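Local coordinates for 402AA LONG hypothetical molybdopterin biosynthesis MOEA protein (Pyrococcus horikoshii, PDB 1UZ5) that probably inserts molybdate into adenylyl-molybdopterin, yielding Mo-molybdopterin and AMP, in a magnesium-dependent step of molybdenum cofactor biosynthesis, at residues Thr188-Val193 and Val228-Lys233; Ile224-Ala229 and Glu241-Val246; Glu269-Val274 and Gly290-Lys295; Pro301-Ser306 and Val369-Asp374. All blocks are in the same frame, centred on the assembly; numbering follows the deposited sequence.

How the interactions relate
Interactions 1, 2 and 3 lie along one mixed sheet of the probable molybdopterin-binding domain. Interactions 1 and 2 overlap at V228 and A229 on strand 222-229, their centres about 13 Å apart; interaction 1 works at the C-terminal end of that outer strand, interaction 2 on the face covered by helix 233-246. The same helix leads toward interaction 3, about 15 Å from interaction 2 between centres, where V244 O and K295 NZ probably form a hydrogen bond. Interaction 3 brings in the outer strand 273-277 at the opposite edge of the sheet. Interaction 4 comes last along the chain, its centre about 18 Å from that of interaction 1, and joins this domain to the C-terminal region.

Interaction 1. Residues Thr188-Val193 and Val228-Lys233; sequences TGNEIV and VARDDK
G189 pairs with A229, and N190 with D231, through the two hydrogen bonds that tie T188-V193 to V228-K233. In the first, G189 N reaches A229 O at 3.1 Å, nearly along the C=O axis; T188 CA adds a CH...O contact to the same oxygen, next to the parallel pairing of T188 with A229. In the second, D231 N lies 2.8 Å from N190 OD1 and stands well above the plane of that side-chain carbonyl. G189 adopts a backbone conformation in which a beta carbon would collide with the carbonyl oxygen of T188, and from it a type I turn runs to I192, placing N190 beside R230 and D231.

An electrostatic contact sets the same amide oxygen against the face of a guanidinium. R230 is bent at chi2 (-81°) and chi3 (-65°), and N190 OD1 lies 3.1 Å above its guanidinium plane, over the centre. The amide and guanidinium planes are 38° apart. R230 NE is 3.2 Å from N190 OD1, at too poor an angle for a hydrogen bond. N190 ND2 turns instead toward D231 CB, 3.6 Å away.

Among apolar groups, I192 CG2 meets V228 CG2 at 3.8 Å and T188 CG2 touches A229 CB at 4.0 Å. V228 CG1 makes van der Waals contact with the carbonyl I192 O. T188 and A229 both pack on L236 of helix 233-246.

The guanidinium over OD1 would probably polarise the amide carbonyl of N190, so that one oxygen serves both a backbone N-H and a positive charge.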
loop_
_atom_site.group_PDB
_atom_site.type_symbol
_atom_site.label_atom_id
_atom_site.label_comp_id
_atom_site.label_asym_id
_atom_site.label_seq_id
_atom_site.Cartn_x
_atom_site.Cartn_y
_atom_site.Cartn_z
ATOM N N THR A 188 -19.009 -11.567 19.877
ATOM C CA THR A 188 -19.690 -11.966 21.112
ATOM C C THR A 188 -21.157 -11.546 21.155
ATOM O O THR A 188 -21.507 -10.423 20.794
ATOM C CB THR A 188 -18.992 -11.381 22.360
ATOM O OG1 THR A 188 -19.077 -9.952 22.335
ATOM C CG2 THR A 188 -17.530 -11.796 22.397
ATOM N N GLY A 189 -22.006 -12.463 21.607
ATOM C CA GLY A 189 -23.429 -12.187 21.701
ATOM C C GLY A 189 -24.224 -13.475 21.712
ATOM O O GLY A 189 -23.975 -14.373 20.902
ATOM N N ASN A 190 -25.185 -13.579 22.625
ATOM C CA ASN A 190 -26.001 -14.784 22.712
ATOM C C ASN A 190 -26.941 -14.922 21.524
ATOM O O ASN A 190 -27.454 -16.007 21.250
ATOM C CB ASN A 190 -26.809 -14.794 24.013
ATOM C CG ASN A 190 -25.927 -14.808 25.243
ATOM O OD1 ASN A 190 -24.917 -15.517 25.289
ATOM N ND2 ASN A 190 -26.307 -14.032 26.253
ATOM N N GLU A 191 -27.159 -13.827 20.803
ATOM C CA GLU A 191 -28.049 -13.861 19.643
ATOM C C GLU A 191 -27.316 -14.186 18.338
ATOM O O GLU A 191 -27.947 -14.476 17.321
ATOM C CB GLU A 191 -28.759 -12.508 19.482
ATOM C CG GLU A 191 -27.915 -11.423 18.814
ATOM C CD GLU A 191 -26.908 -10.767 19.746
ATOM O OE1 GLU A 191 -26.482 -11.405 20.733
ATOM O OE2 GLU A 191 -26.532 -9.604 19.478
ATOM N N ILE A 192 -25.987 -14.157 18.367
ATOM C CA ILE A 192 -25.211 -14.395 17.153
ATOM C C ILE A 192 -24.875 -15.835 16.784
ATOM O O ILE A 192 -24.477 -16.628 17.628
ATOM C CB ILE A 192 -23.886 -13.596 17.193
ATOM C CG1 ILE A 192 -24.191 -12.110 17.382
ATOM C CG2 ILE A 192 -23.105 -13.804 15.889
ATOM C CD1 ILE A 192 -22.963 -11.251 17.564
ATOM N N VAL A 193 -25.044 -16.162 15.504
ATOM C CA VAL A 193 -24.701 -17.485 14.989
ATOM C C VAL A 193 -23.923 -17.300 13.679
ATOM O O VAL A 193 -24.106 -16.305 12.969
ATOM C CB VAL A 193 -25.954 -18.361 14.722
ATOM C CG1 VAL A 193 -26.797 -18.447 15.986
ATOM C CG2 VAL A 193 -26.762 -17.800 13.568
ATOM N N VAL A 228 -17.760 -17.394 17.202
ATOM C CA VAL A 228 -18.692 -16.674 18.057
ATOM C C VAL A 228 -18.635 -17.113 19.518
ATOM O O VAL A 228 -18.666 -18.300 19.815
ATOM C CB VAL A 228 -20.142 -16.876 17.544
ATOM C CG1 VAL A 228 -21.138 -16.226 18.498
ATOM C CG2 VAL A 228 -20.277 -16.295 16.144
ATOM N N ALA A 229 -18.568 -16.150 20.429
ATOM C CA ALA A 229 -18.545 -16.463 21.854
ATOM C C ALA A 229 -19.856 -16.046 22.539
ATOM O O ALA A 229 -20.366 -14.948 22.306
ATOM C CB ALA A 229 -17.378 -15.754 22.526
ATOM N N ARG A 230 -20.400 -16.926 23.376
ATOM C CA ARG A 230 -21.619 -16.610 24.119
ATOM C C ARG A 230 -21.253 -15.487 25.084
ATOM O O ARG A 230 -20.088 -15.337 25.454
ATOM C CB ARG A 230 -22.095 -17.828 24.912
ATOM C CG ARG A 230 -22.667 -18.955 24.066
ATOM C CD ARG A 230 -24.113 -18.681 23.689
ATOM N NE ARG A 230 -24.984 -18.657 24.864
ATOM C CZ ARG A 230 -26.288 -18.391 24.828
ATOM N NH1 ARG A 230 -26.885 -18.125 23.673
ATOM N NH2 ARG A 230 -26.998 -18.391 25.949
ATOM N N ASP A 231 -22.237 -14.697 25.496
ATOM C CA ASP A 231 -21.961 -13.602 26.414
ATOM C C ASP A 231 -21.850 -14.060 27.872
ATOM O O ASP A 231 -22.629 -13.637 28.724
ATOM C CB ASP A 231 -23.038 -12.519 26.285
ATOM C CG ASP A 231 -22.689 -11.257 27.056
ATOM O OD1 ASP A 231 -21.586 -10.714 26.838
ATOM O OD2 ASP A 231 -23.516 -10.803 27.874
ATOM N N ASP A 232 -20.881 -14.931 28.150
ATOM C CA ASP A 232 -20.654 -15.417 29.509
ATOM C C ASP A 232 -19.163 -15.692 29.734
ATOM O O ASP A 232 -18.400 -15.850 28.779
ATOM C CB ASP A 232 -21.495 -16.673 29.791
ATOM C CG ASP A 232 -21.013 -17.890 29.035
ATOM O OD1 ASP A 232 -19.879 -18.343 29.295
ATOM O OD2 ASP A 232 -21.771 -18.401 28.186
ATOM N N LYS A 233 -18.755 -15.746 30.998
ATOM C CA LYS A 233 -17.353 -15.959 31.345
ATOM C C LYS A 233 -16.646 -17.129 30.669
ATOM O O LYS A 233 -15.694 -16.926 29.919
ATOM C CB LYS A 233 -17.192 -16.099 32.862
ATOM C CG LYS A 233 -15.740 -16.217 33.296
ATOM C CD LYS A 233 -15.591 -16.402 34.794
ATOM C CE LYS A 233 -14.124 -16.568 35.174
ATOM N NZ LYS A 233 -13.927 -16.807 36.633
#

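Interaction 2. Residues Ile224-Ala229 and Glu241-Val246; sequences IFMGVA and EKAVNV. With SO4 (sulfate ion), chain D.
M226 reaches from strand 222-229 onto helix 233-246 and touches K242, A243 and V246. Its side chain is bent throughout. CG stands beside the backbone N (chi1 -59°), 3.9 Å from A243 CB. Two further bends, at chi2 (-53°) and chi3 (-65°), set SD and CE in turn against the helix: SD meets V246 tip to tip, 3.6 Å from V246 CG2, and CE lies 3.7 Å from A243 N and 3.8 Å from K242 CB. The methionine is therefore curled against one helical turn, its three outer atoms each meeting a different part of it. An alanine here would probably open a gap between strand and helix where SD and CE had met V246 and K242, and remove the CG contact of A243.

The flanking contacts are slighter. I224 CD1 comes no nearer than 4.2 Å to V246, at the backbone O, and K242 lends its CB while the extended remainder of its chain leads away. On the strand, F225 points away from the helix, and its backbone N donates to sulfate O2 at 3.0 Å; R210 also binds this probably adventitious ion.

Strand and helix run antiparallel, with segment axes 9.5 Å apart. M226 also packs on L239 and I186, while A243 faces A184, I186 and V250. The helix thus lies over strands 182-188 and 249-253 as well, forming the connection of a beta-alpha-beta crossover from strand 222-229 to strand 249-253.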
loop_
_atom_site.group_PDB
_atom_site.type_symbol
_atom_site.label_atom_id
_atom_site.label_comp_id
_atom_site.label_asym_id
_atom_site.label_seq_id
_atom_site.Cartn_x
_atom_site.Cartn_y
_atom_site.Cartn_z
ATOM N N ILE A 224 -7.989 -13.755 11.210
ATOM C CA ILE A 224 -8.334 -15.131 11.533
ATOM C C ILE A 224 -9.596 -15.115 12.399
ATOM O O ILE A 224 -9.570 -14.646 13.538
ATOM C CB ILE A 224 -7.193 -15.817 12.297
ATOM C CG1 ILE A 224 -5.908 -15.750 11.460
ATOM C CG2 ILE A 224 -7.561 -17.275 12.587
ATOM C CD1 ILE A 224 -4.666 -16.217 12.196
ATOM N N PHE A 225 -10.697 -15.617 11.852
ATOM C CA PHE A 225 -11.961 -15.635 12.582
ATOM C C PHE A 225 -12.009 -16.784 13.581
ATOM O O PHE A 225 -12.078 -17.951 13.200
ATOM C CB PHE A 225 -13.139 -15.731 11.605
ATOM C CG PHE A 225 -14.483 -15.526 12.252
ATOM C CD1 PHE A 225 -14.672 -14.511 13.188
ATOM C CD2 PHE A 225 -15.563 -16.339 11.920
ATOM C CE1 PHE A 225 -15.919 -14.309 13.791
ATOM C CE2 PHE A 225 -16.813 -16.147 12.514
ATOM C CZ PHE A 225 -16.989 -15.127 13.451
ATOM N N MET A 226 -11.966 -16.437 14.862
ATOM C CA MET A 226 -11.996 -17.423 15.938
ATOM C C MET A 226 -13.394 -17.988 16.172
ATOM O O MET A 226 -13.550 -19.048 16.775
ATOM C CB MET A 226 -11.490 -16.792 17.233
ATOM C CG MET A 226 -10.071 -16.258 17.141
ATOM S SD MET A 226 -8.956 -17.527 16.536
ATOM C CE MET A 226 -9.053 -18.726 17.878
ATOM N N GLY A 227 -14.411 -17.276 15.703
ATOM C CA GLY A 227 -15.770 -17.748 15.892
ATOM C C GLY A 227 -16.607 -16.869 16.807
ATOM O O GLY A 227 -16.225 -15.751 17.157
ATOM N N VAL A 228 -17.760 -17.394 17.202
ATOM C CA VAL A 228 -18.692 -16.674 18.057
ATOM C C VAL A 228 -18.635 -17.113 19.518
ATOM O O VAL A 228 -18.666 -18.300 19.815
ATOM C CB VAL A 228 -20.142 -16.876 17.544
ATOM C CG1 VAL A 228 -21.138 -16.226 18.498
ATOM C CG2 VAL A 228 -20.277 -16.295 16.144
ATOM N N ALA A 229 -18.568 -16.150 20.429
ATOM C CA ALA A 229 -18.545 -16.463 21.854
ATOM C C ALA A 229 -19.856 -16.046 22.539
ATOM O O ALA A 229 -20.366 -14.948 22.306
ATOM C CB ALA A 229 -17.378 -15.754 22.526
ATOM N N GLU A 241 -8.512 -17.014 25.041
ATOM C CA GLU A 241 -7.267 -17.734 25.273
ATOM C C GLU A 241 -6.732 -18.327 23.974
ATOM O O GLU A 241 -5.530 -18.290 23.722
ATOM C CB GLU A 241 -7.473 -18.841 26.307
ATOM C CG GLU A 241 -7.389 -18.356 27.745
ATOM C CD GLU A 241 -7.741 -19.443 28.738
ATOM O OE1 GLU A 241 -7.207 -20.565 28.606
ATOM O OE2 GLU A 241 -8.548 -19.174 29.653
ATOM N N LYS A 242 -7.625 -18.874 23.153
ATOM C CA LYS A 242 -7.223 -19.453 21.876
ATOM C C LYS A 242 -6.783 -18.348 20.921
ATOM O O LYS A 242 -5.804 -18.490 20.194
ATOM C CB LYS A 242 -8.376 -20.243 21.259
ATOM C CG LYS A 242 -8.816 -21.439 22.088
ATOM C CD LYS A 242 -9.890 -22.255 21.380
ATOM C CE LYS A 242 -10.304 -23.455 22.220
ATOM N NZ LYS A 242 -11.297 -24.315 21.521
ATOM N N ALA A 243 -7.515 -17.240 20.936
ATOM C CA ALA A 243 -7.208 -16.102 20.083
ATOM C C ALA A 243 -5.810 -15.570 20.387
ATOM O O ALA A 243 -5.027 -15.302 19.478
ATOM C CB ALA A 243 -8.246 -15.001 20.294
ATOM N N VAL A 244 -5.510 -15.419 21.674
ATOM C CA VAL A 244 -4.215 -14.916 22.117
ATOM C C VAL A 244 -3.060 -15.786 21.622
ATOM O O VAL A 244 -1.958 -15.291 21.391
ATOM C CB VAL A 244 -4.152 -14.833 23.664
ATOM C CG1 VAL A 244 -2.739 -14.511 24.119
ATOM C CG2 VAL A 244 -5.111 -13.765 24.163
ATOM N N ASN A 245 -3.316 -17.078 21.458
ATOM C CA ASN A 245 -2.288 -17.998 20.995
ATOM C C ASN A 245 -2.061 -17.991 19.490
ATOM O O ASN A 245 -0.949 -18.249 19.035
ATOM C CB ASN A 245 -2.609 -19.422 21.444
ATOM C CG ASN A 245 -1.892 -19.802 22.726
ATOM O OD1 ASN A 245 -2.059 -19.158 23.763
ATOM N ND2 ASN A 245 -1.083 -20.853 22.659
ATOM N N VAL A 246 -3.103 -17.696 18.717
ATOM C CA VAL A 246 -2.968 -17.695 17.263
ATOM C C VAL A 246 -2.636 -16.342 16.653
ATOM O O VAL A 246 -2.076 -16.278 15.562
ATOM C CB VAL A 246 -4.245 -18.227 16.577
ATOM C CG1 VAL A 246 -4.546 -19.633 17.063
ATOM C CG2 VAL A 246 -5.410 -17.302 16.852
HETATM S S SO4 D . -11.366 -16.818 8.169
HETATM O O1 SO4 D . -10.954 -15.288 7.867
HETATM O O2 SO4 D . -10.598 -17.181 9.347
HETATM O O3 SO4 D . -12.663 -16.902 8.349
HETATM O O4 SO4 D . -10.850 -17.533 7.036
#

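Interaction 3. Residues Glu269-Val274 and Gly290-Lys295; sequences EELGEV and GVIKGK
L271 and I292 meet beside a short antiparallel strand pairing, and together these make the tight part of the contact. E273 N donates to V291 O at 3.0 Å, and V291 N returns a bond to E273 O at 2.9 Å. In the next, non-hydrogen-bonded pair, V274 CA and G290 CA come within 4.1 Å of each other. A side chain on G290 would clash with E273 O, and one on G272 would clash with V291 O, so two glycines allow the close approach. G272 also brings its CA to V291 O in a CH...O contact.

I292 CG1 lies beside the backbone N (chi1 -61°), and the chain beyond it is extended (chi2 178°), which carries CD1 to L271 CB at 3.7 Å. The other branch, CG2, rests 3.7 Å from L271 O. Both residues also touch I240 of helix 233-246. An alanine at I292 would probably cost L271 the contacts of CD1 and CG2 and open a gap between it and the strand.

The outer side is looser. E273 leads its carboxylate away from V291, and K293 is exposed in the turn. There a water bridges the segments, donating to L271 O at 3.1 Å and accepting from K293 N at 3.0 Å.

I292 and K295 exchange backbone hydrogen bonds in both directions around a type I' turn, as is typical of a tight two-residue beta hairpin. This hairpin joins strands 288-292 and 295-300, while strand 273-277, which follows helix 263-271 by way of G272, completes the edge of the sheet.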
loop_
_atom_site.group_PDB
_atom_site.type_symbol
_atom_site.label_atom_id
_atom_site.label_comp_id
_atom_site.label_asym_id
_atom_site.label_seq_id
_atom_site.Cartn_x
_atom_site.Cartn_y
_atom_site.Cartn_z
ATOM N N GLU A 269 -9.190 -8.515 32.196
ATOM C CA GLU A 269 -8.552 -8.118 33.445
ATOM C C GLU A 269 -7.918 -9.305 34.164
ATOM O O GLU A 269 -6.851 -9.177 34.769
ATOM C CB GLU A 269 -9.573 -7.447 34.368
ATOM C CG GLU A 269 -8.973 -6.880 35.638
ATOM C CD GLU A 269 -8.008 -5.744 35.364
ATOM O OE1 GLU A 269 -8.464 -4.676 34.907
ATOM O OE2 GLU A 269 -6.794 -5.924 35.597
ATOM N N GLU A 270 -8.568 -10.463 34.098
ATOM C CA GLU A 270 -8.046 -11.649 34.763
ATOM C C GLU A 270 -7.034 -12.435 33.938
ATOM O O GLU A 270 -6.285 -13.246 34.483
ATOM C CB GLU A 270 -9.195 -12.569 35.186
ATOM C CG GLU A 270 -10.036 -13.111 34.052
ATOM C CD GLU A 270 -11.198 -13.948 34.556
ATOM O OE1 GLU A 270 -12.060 -13.396 35.275
ATOM O OE2 GLU A 270 -11.249 -15.155 34.238
ATOM N N LEU A 271 -7.012 -12.208 32.627
ATOM C CA LEU A 271 -6.063 -12.904 31.764
ATOM C C LEU A 271 -4.832 -12.029 31.554
ATOM O O LEU A 271 -3.753 -12.520 31.212
ATOM C CB LEU A 271 -6.697 -13.230 30.409
ATOM C CG LEU A 271 -7.692 -14.388 30.355
ATOM C CD1 LEU A 271 -8.241 -14.522 28.943
ATOM C CD2 LEU A 271 -7.001 -15.676 30.774
ATOM N N GLY A 272 -5.003 -10.729 31.769
ATOM C CA GLY A 272 -3.902 -9.802 31.595
ATOM C C GLY A 272 -4.160 -8.465 32.257
ATOM O O GLY A 272 -4.414 -8.399 33.456
ATOM N N GLU A 273 -4.102 -7.395 31.472
ATOM C CA GLU A 273 -4.322 -6.053 31.995
ATOM C C GLU A 273 -5.174 -5.202 31.065
ATOM O O GLU A 273 -5.090 -5.322 29.845
ATOM C CB GLU A 273 -2.979 -5.354 32.228
ATOM C CG GLU A 273 -3.102 -3.893 32.645
ATOM C CD GLU A 273 -1.758 -3.262 32.974
ATOM O OE1 GLU A 273 -1.081 -3.756 33.903
ATOM O OE2 GLU A 273 -1.379 -2.275 32.305
ATOM N N VAL A 274 -6.001 -4.346 31.655
ATOM C CA VAL A 274 -6.858 -3.456 30.890
ATOM C C VAL A 274 -6.284 -2.052 30.976
ATOM O O VAL A 274 -6.358 -1.408 32.022
ATOM C CB VAL A 274 -8.304 -3.436 31.444
ATOM C CG1 VAL A 274 -9.114 -2.357 30.747
ATOM C CG2 VAL A 274 -8.963 -4.791 31.235
ATOM N N GLY A 290 -6.594 -3.651 26.081
ATOM C CA GLY A 290 -5.756 -4.299 27.068
ATOM C C GLY A 290 -4.600 -5.063 26.455
ATOM O O GLY A 290 -4.320 -4.953 25.256
ATOM N N VAL A 291 -3.926 -5.845 27.289
ATOM C CA VAL A 291 -2.790 -6.641 26.854
ATOM C C VAL A 291 -2.788 -7.974 27.585
ATOM O O VAL A 291 -2.900 -8.023 28.810
ATOM C CB VAL A 291 -1.451 -5.915 27.139
ATOM C CG1 VAL A 291 -0.282 -6.767 26.669
ATOM C CG2 VAL A 291 -1.433 -4.559 26.444
ATOM N N ILE A 292 -2.686 -9.053 26.820
ATOM C CA ILE A 292 -2.644 -10.400 27.369
ATOM C C ILE A 292 -1.427 -11.082 26.752
ATOM O O ILE A 292 -1.310 -11.169 25.527
ATOM C CB ILE A 292 -3.904 -11.207 27.006
ATOM C CG1 ILE A 292 -5.149 -10.526 27.587
ATOM C CG2 ILE A 292 -3.775 -12.628 27.535
ATOM C CD1 ILE A 292 -6.452 -11.231 27.246
ATOM N N LYS A 293 -0.522 -11.551 27.604
ATOM C CA LYS A 293 0.697 -12.204 27.144
ATOM C C LYS A 293 1.386 -11.356 26.082
ATOM O O LYS A 293 1.729 -11.844 25.008
ATOM C CB LYS A 293 0.381 -13.593 26.589
ATOM C CG LYS A 293 -0.133 -14.557 27.644
ATOM C CD LYS A 293 -0.284 -15.963 27.091
ATOM C CE LYS A 293 -0.690 -16.936 28.186
ATOM N NZ LYS A 293 -0.802 -18.334 27.684
ATOM N N GLY A 294 1.561 -10.075 26.394
ATOM C CA GLY A 294 2.220 -9.152 25.486
ATOM C C GLY A 294 1.486 -8.793 24.209
ATOM O O GLY A 294 1.989 -8.007 23.409
ATOM N N LYS A 295 0.294 -9.341 24.009
ATOM C CA LYS A 295 -0.459 -9.054 22.793
ATOM C C LYS A 295 -1.625 -8.094 23.006
ATOM O O LYS A 295 -2.429 -8.273 23.918
ATOM C CB LYS A 295 -0.957 -10.367 22.190
ATOM C CG LYS A 295 0.180 -11.342 21.942
ATOM C CD LYS A 295 -0.294 -12.651 21.369
ATOM C CE LYS A 295 0.888 -13.555 21.080
ATOM N NZ LYS A 295 0.450 -14.853 20.525
HETATM O O HOH W 1 -1.035 -11.162 30.521
#

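Interaction 4. Residues Pro301-Ser306 and Val369-Asp374; sequences PGYPTS and VTSFID
T305 and P304, in the first turn of helix 304-322, pack against S371 and F372 of helix 368-374. Most of the contact is van der Waals packing, much of it of a methyl group on helix backbone. T305 OG1 takes the position between its backbone N and carbonyl carbon (chi1 64°), leaving CG2 to face the neighbouring helix, 3.5 Å from S371 C and 3.6 Å from F372 N. The same methyl touches S371 CB at 3.7 Å. The apolar pair is P304 CB with F372 CB, at 3.8 Å; P304 CB also approaches ring atom CD1 of F372 at 4.0 Å. F372 CG is anti to the backbone N (chi1 169°), and its side chain also packs on A211 of helix 208-219, while P304 is further enclosed by I207, N208 and A368.

Polar groups come close without bonding across the contact. Y303, at the N-cap position of helix 304-322, brings OH to 3.7 Å from S371 OG, too far for a hydrogen bond. S371 OG is instead held on its own side, by G367 O and S366 OG, so that this buried hydroxyl is satisfied locally.

With no hydrogen bond between the segments, their fit rests on the methyl of T305, the proline ring and the atoms opposite. It brings the probable molybdopterin-binding domain against the C-terminal region, domain IV, through close van der Waals contact, with the serine hydroxyl engaged with the residues just before its own helix.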
loop_
_atom_site.group_PDB
_atom_site.type_symbol
_atom_site.label_atom_id
_atom_site.label_comp_id
_atom_site.label_asym_id
_atom_site.label_seq_id
_atom_site.Cartn_x
_atom_site.Cartn_y
_atom_site.Cartn_z
ATOM N N PRO A 301 -17.376 -2.001 19.953
ATOM C CA PRO A 301 -18.844 -2.012 19.959
ATOM C C PRO A 301 -19.408 -3.038 18.976
ATOM O O PRO A 301 -18.768 -3.370 17.974
ATOM C CB PRO A 301 -19.206 -0.589 19.541
ATOM C CG PRO A 301 -18.044 0.221 20.022
ATOM C CD PRO A 301 -16.869 -0.650 19.652
ATOM N N GLY A 302 -20.611 -3.525 19.263
ATOM C CA GLY A 302 -21.248 -4.496 18.392
ATOM C C GLY A 302 -22.003 -3.870 17.231
ATOM O O GLY A 302 -22.230 -4.524 16.214
ATOM N N TYR A 303 -22.411 -2.611 17.376
ATOM C CA TYR A 303 -23.127 -1.927 16.301
ATOM C C TYR A 303 -22.144 -1.774 15.135
ATOM O O TYR A 303 -21.110 -1.130 15.278
ATOM C CB TYR A 303 -23.598 -0.547 16.761
ATOM C CG TYR A 303 -24.577 0.098 15.810
ATOM C CD1 TYR A 303 -25.822 -0.488 15.565
ATOM C CD2 TYR A 303 -24.261 1.275 15.138
ATOM C CE1 TYR A 303 -26.725 0.079 14.675
ATOM C CE2 TYR A 303 -25.162 1.854 14.241
ATOM C CZ TYR A 303 -26.390 1.247 14.015
ATOM O OH TYR A 303 -27.275 1.786 13.112
ATOM N N PRO A 304 -22.463 -2.361 13.968
ATOM C CA PRO A 304 -21.635 -2.327 12.754
ATOM C C PRO A 304 -20.833 -1.058 12.443
ATOM O O PRO A 304 -19.608 -1.117 12.357
ATOM C CB PRO A 304 -22.631 -2.685 11.657
ATOM C CG PRO A 304 -23.485 -3.706 12.353
ATOM C CD PRO A 304 -23.748 -3.028 13.692
ATOM N N THR A 305 -21.502 0.079 12.269
ATOM C CA THR A 305 -20.790 1.322 11.963
ATOM C C THR A 305 -19.913 1.810 13.117
ATOM O O THR A 305 -18.924 2.513 12.898
ATOM C CB THR A 305 -21.760 2.461 11.581
ATOM O OG1 THR A 305 -22.584 2.785 12.705
ATOM C CG2 THR A 305 -22.640 2.044 10.414
ATOM N N SER A 306 -20.279 1.448 14.344
ATOM C CA SER A 306 -19.509 1.851 15.518
ATOM C C SER A 306 -18.259 0.985 15.623
ATOM O O SER A 306 -17.193 1.457 16.020
ATOM C CB SER A 306 -20.351 1.704 16.789
ATOM O OG SER A 306 -21.515 2.505 16.711
ATOM N N VAL A 369 -27.459 -2.901 9.318
ATOM C CA VAL A 369 -26.755 -3.371 8.131
ATOM C C VAL A 369 -26.703 -2.324 7.019
ATOM O O VAL A 369 -25.641 -2.070 6.449
ATOM C CB VAL A 369 -27.388 -4.674 7.615
ATOM C CG1 VAL A 369 -26.618 -5.192 6.414
ATOM C CG2 VAL A 369 -27.379 -5.718 8.733
ATOM N N THR A 370 -27.841 -1.705 6.723
ATOM C CA THR A 370 -27.902 -0.681 5.688
ATOM C C THR A 370 -26.956 0.471 6.026
ATOM O O THR A 370 -26.329 1.049 5.138
ATOM C CB THR A 370 -29.350 -0.142 5.531
ATOM O OG1 THR A 370 -30.181 -1.170 4.975
ATOM C CG2 THR A 370 -29.385 1.071 4.620
ATOM N N SER A 371 -26.851 0.795 7.313
ATOM C CA SER A 371 -25.970 1.871 7.764
ATOM C C SER A 371 -24.523 1.491 7.488
ATOM O O SER A 371 -23.714 2.315 7.058
ATOM C CB SER A 371 -26.153 2.113 9.267
ATOM O OG SER A 371 -27.464 2.569 9.549
ATOM N N PHE A 372 -24.207 0.230 7.757
ATOM C CA PHE A 372 -22.873 -0.302 7.537
ATOM C C PHE A 372 -22.534 -0.177 6.053
ATOM O O PHE A 372 -21.458 0.297 5.685
ATOM C CB PHE A 372 -22.851 -1.769 7.965
ATOM C CG PHE A 372 -21.609 -2.510 7.563
ATOM C CD1 PHE A 372 -20.431 -2.370 8.286
ATOM C CD2 PHE A 372 -21.635 -3.387 6.483
ATOM C CE1 PHE A 372 -19.292 -3.100 7.945
ATOM C CE2 PHE A 372 -20.500 -4.124 6.130
ATOM C CZ PHE A 372 -19.327 -3.978 6.868
ATOM N N ILE A 373 -23.467 -0.597 5.208
ATOM C CA ILE A 373 -23.282 -0.538 3.766
ATOM C C ILE A 373 -23.068 0.890 3.271
ATOM O O ILE A 373 -22.194 1.128 2.444
ATOM C CB ILE A 373 -24.497 -1.134 3.021
ATOM C CG1 ILE A 373 -24.613 -2.631 3.321
ATOM C CG2 ILE A 373 -24.361 -0.894 1.519
ATOM C CD1 ILE A 373 -23.382 -3.437 2.936
ATOM N N ASP A 374 -23.856 1.831 3.786
ATOM C CA ASP A 374 -23.769 3.235 3.370
ATOM C C ASP A 374 -22.610 4.059 3.935
ATOM O O ASP A 374 -22.238 5.080 3.356
ATOM C CB ASP A 374 -25.074 3.970 3.707
ATOM C CG ASP A 374 -26.281 3.362 3.026
ATOM O OD1 ASP A 374 -26.132 2.813 1.914
ATOM O OD2 ASP A 374 -27.384 3.448 3.601
#